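Local coordinates for mitotic checkpoint control protein kinase BUB1 (Drosophila melanogaster, PDB 6JKK) that is the kinase-domain piece of the mitotic checkpoint protein BubR1 and probably binds ATP and phosphorylates protein substrates at the kinetochore, at residues 60-65 / 70-75. Sequence-based numbering, arbitrary orientation.
Sequences KMIGKG and VYVGKH
K60 and V72 form an antiparallel hydrogen-bonded pair, K60 O accepting from V72 N at 2.9 Å and K60 N giving a longer bond to V72 O, while M61 faces Y71 as a non-hydrogen-bonded pair. The register then slips by one: I62 N (2.7 Å) and G63 N (3.2 Å) both donate to V70 O, and V70 N returns a bond to G63 O. This is a classic beta bulge, with I62 at psi -53°, in the hairpin of strands 54-64 and 68-75. The GKGAYG motif, starting at G63, makes the turn of this hairpin the glycine-rich loop (P-loop) of a protein kinase N-lobe. On the face holding M61 and Y71, M61 CA sits 3.5 Å above the plane of the Y71 ring, over one face and offset toward the rim, a CH-pi contact; M61 CB meets Y71 CE2 at 3.7 Å. With CG beside its own backbone N (chi1 -84°), the Y71 ring is swung over the M61 backbone, whereas the M61 thioether leads away. L43, P45 and V58 also touch Y71; an alanine here would probably leave the M61 backbone without its aromatic cover and open a gap beside these residues. K60, V70 and V72 point to the other face, where K60 CB rests on V72 CG1. I62, in the bulge, points toward the partner strand; its side chain crosses that of V72 obliquely, I62 CD1 lying 4.0 Å from V72 CG1. V70, whose CG1 reaches I62 CB, lies near K85, the predicted ATP-binding lysine. Two amides thus grip a single carbonyl where the bulge interrupts the regular pairing, tying the strands that flank the glycine-rich loop beside the probable nucleotide site.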
loop_
_atom_site.group_PDB
_atom_site.type_symbol
_atom_site.label_atom_id
_atom_site.label_comp_id
_atom_site.label_asym_id
_atom_site.label_seq_id
_atom_site.Cartn_x
_atom_site.Cartn_y
_atom_site.Cartn_z
ATOM N N LYS A 60 13.594 17.844 4.967
ATOM C CA LYS A 60 14.045 17.607 3.597
ATOM C C LYS A 60 12.928 17.159 2.652
ATOM O O LYS A 60 12.000 16.451 3.047
ATOM C CB LYS A 60 15.186 16.582 3.596
ATOM C CG LYS A 60 16.463 17.108 4.244
ATOM C CD LYS A 60 17.640 16.151 4.090
ATOM C CE LYS A 60 17.567 14.967 5.046
ATOM N NZ LYS A 60 18.865 14.214 5.077
ATOM N N MET A 61 13.019 17.585 1.397
ATOM C CA MET A 61 12.067 17.153 0.374
ATOM C C MET A 61 12.267 15.678 0.070
ATOM O O MET A 61 13.404 15.219 -0.065
ATOM C CB MET A 61 12.254 17.998 -0.898
ATOM C CG MET A 61 11.314 17.675 -2.057
ATOM S SD MET A 61 11.885 16.349 -3.153
ATOM C CE MET A 61 13.374 17.055 -3.858
ATOM N N ILE A 62 11.171 14.930 -0.028
ATOM C CA ILE A 62 11.234 13.550 -0.496
ATOM C C ILE A 62 10.754 13.499 -1.942
ATOM O O ILE A 62 11.452 13.005 -2.836
ATOM C CB ILE A 62 10.361 12.614 0.347
ATOM C CG1 ILE A 62 10.882 12.531 1.784
ATOM C CG2 ILE A 62 10.324 11.231 -0.289
ATOM C CD1 ILE A 62 12.326 12.050 1.873
ATOM N N GLY A 63 9.562 14.043 -2.168
ATOM C CA GLY A 63 8.978 14.067 -3.494
ATOM C C GLY A 63 8.175 15.333 -3.675
ATOM O O GLY A 63 7.674 15.902 -2.701
ATOM N N LYS A 64 8.046 15.778 -4.920
ATOM C CA LYS A 64 7.374 17.037 -5.209
ATOM C C LYS A 64 6.708 16.956 -6.575
ATOM O O LYS A 64 7.391 16.913 -7.599
ATOM C CB LYS A 64 8.398 18.171 -5.185
ATOM C CG LYS A 64 7.846 19.556 -5.437
ATOM C CD LYS A 64 8.976 20.551 -5.714
ATOM C CE LYS A 64 10.064 20.499 -4.645
ATOM N NZ LYS A 64 11.189 19.567 -4.991
ATOM N N GLY A 65 5.377 16.922 -6.584
ATOM C CA GLY A 65 4.620 16.783 -7.815
ATOM C C GLY A 65 3.839 18.023 -8.207
ATOM O O GLY A 65 4.045 19.108 -7.659
ATOM N N VAL A 70 6.002 15.632 -0.569
ATOM C CA VAL A 70 6.204 14.905 0.679
ATOM C C VAL A 70 7.530 15.347 1.271
ATOM O O VAL A 70 8.545 15.422 0.563
ATOM C CB VAL A 70 6.208 13.367 0.468
ATOM C CG1 VAL A 70 6.571 12.653 1.763
ATOM C CG2 VAL A 70 4.851 12.889 -0.014
ATOM N N TYR A 71 7.514 15.652 2.563
ATOM C CA TYR A 71 8.710 16.094 3.275
ATOM C C TYR A 71 8.934 15.210 4.489
ATOM O O TYR A 71 7.976 14.692 5.066
ATOM C CB TYR A 71 8.554 17.555 3.717
ATOM C CG TYR A 71 8.905 18.556 2.637
ATOM C CD1 TYR A 71 7.998 18.874 1.631
ATOM C CD2 TYR A 71 10.151 19.176 2.620
ATOM C CE1 TYR A 71 8.328 19.782 0.633
ATOM C CE2 TYR A 71 10.485 20.090 1.633
ATOM C CZ TYR A 71 9.570 20.386 0.643
ATOM O OH TYR A 71 9.903 21.288 -0.344
ATOM N N VAL A 72 10.197 15.017 4.862
ATOM C CA VAL A 72 10.508 14.312 6.103
ATOM C C VAL A 72 10.791 15.367 7.167
ATOM O O VAL A 72 11.383 16.412 6.876
ATOM C CB VAL A 72 11.694 13.321 5.939
ATOM C CG1 VAL A 72 12.902 14.012 5.339
ATOM C CG2 VAL A 72 12.049 12.668 7.272
ATOM N N GLY A 73 10.327 15.121 8.389
ATOM C CA GLY A 73 10.560 16.047 9.480
ATOM C C GLY A 73 10.597 15.328 10.812
ATOM O O GLY A 73 10.920 14.137 10.876
ATOM N N LYS A 74 10.275 16.045 11.882
ATOM C CA LYS A 74 10.264 15.423 13.199
ATOM C C LYS A 74 9.332 16.128 14.167
ATOM O O LYS A 74 9.325 17.356 14.254
ATOM C CB LYS A 74 11.680 15.379 13.785
ATOM C CG LYS A 74 11.758 14.757 15.179
ATOM C CD LYS A 74 13.199 14.643 15.656
ATOM C CE LYS A 74 14.015 13.752 14.738
ATOM N NZ LYS A 74 15.456 13.711 15.132
ATOM N N HIS A 75 8.539 15.334 14.881
ATOM C CA HIS A 75 7.757 15.820 16.009
ATOM C C HIS A 75 8.721 16.039 17.176
ATOM O O HIS A 75 9.230 15.079 17.759
ATOM C CB HIS A 75 6.681 14.792 16.377
ATOM C CG HIS A 75 5.743 15.245 17.457
ATOM N ND1 HIS A 75 5.463 14.475 18.563
ATOM C CD2 HIS A 75 5.015 16.378 17.589
ATOM C CE1 HIS A 75 4.606 15.118 19.340
ATOM N NE2 HIS A 75 4.319 16.275 18.771
#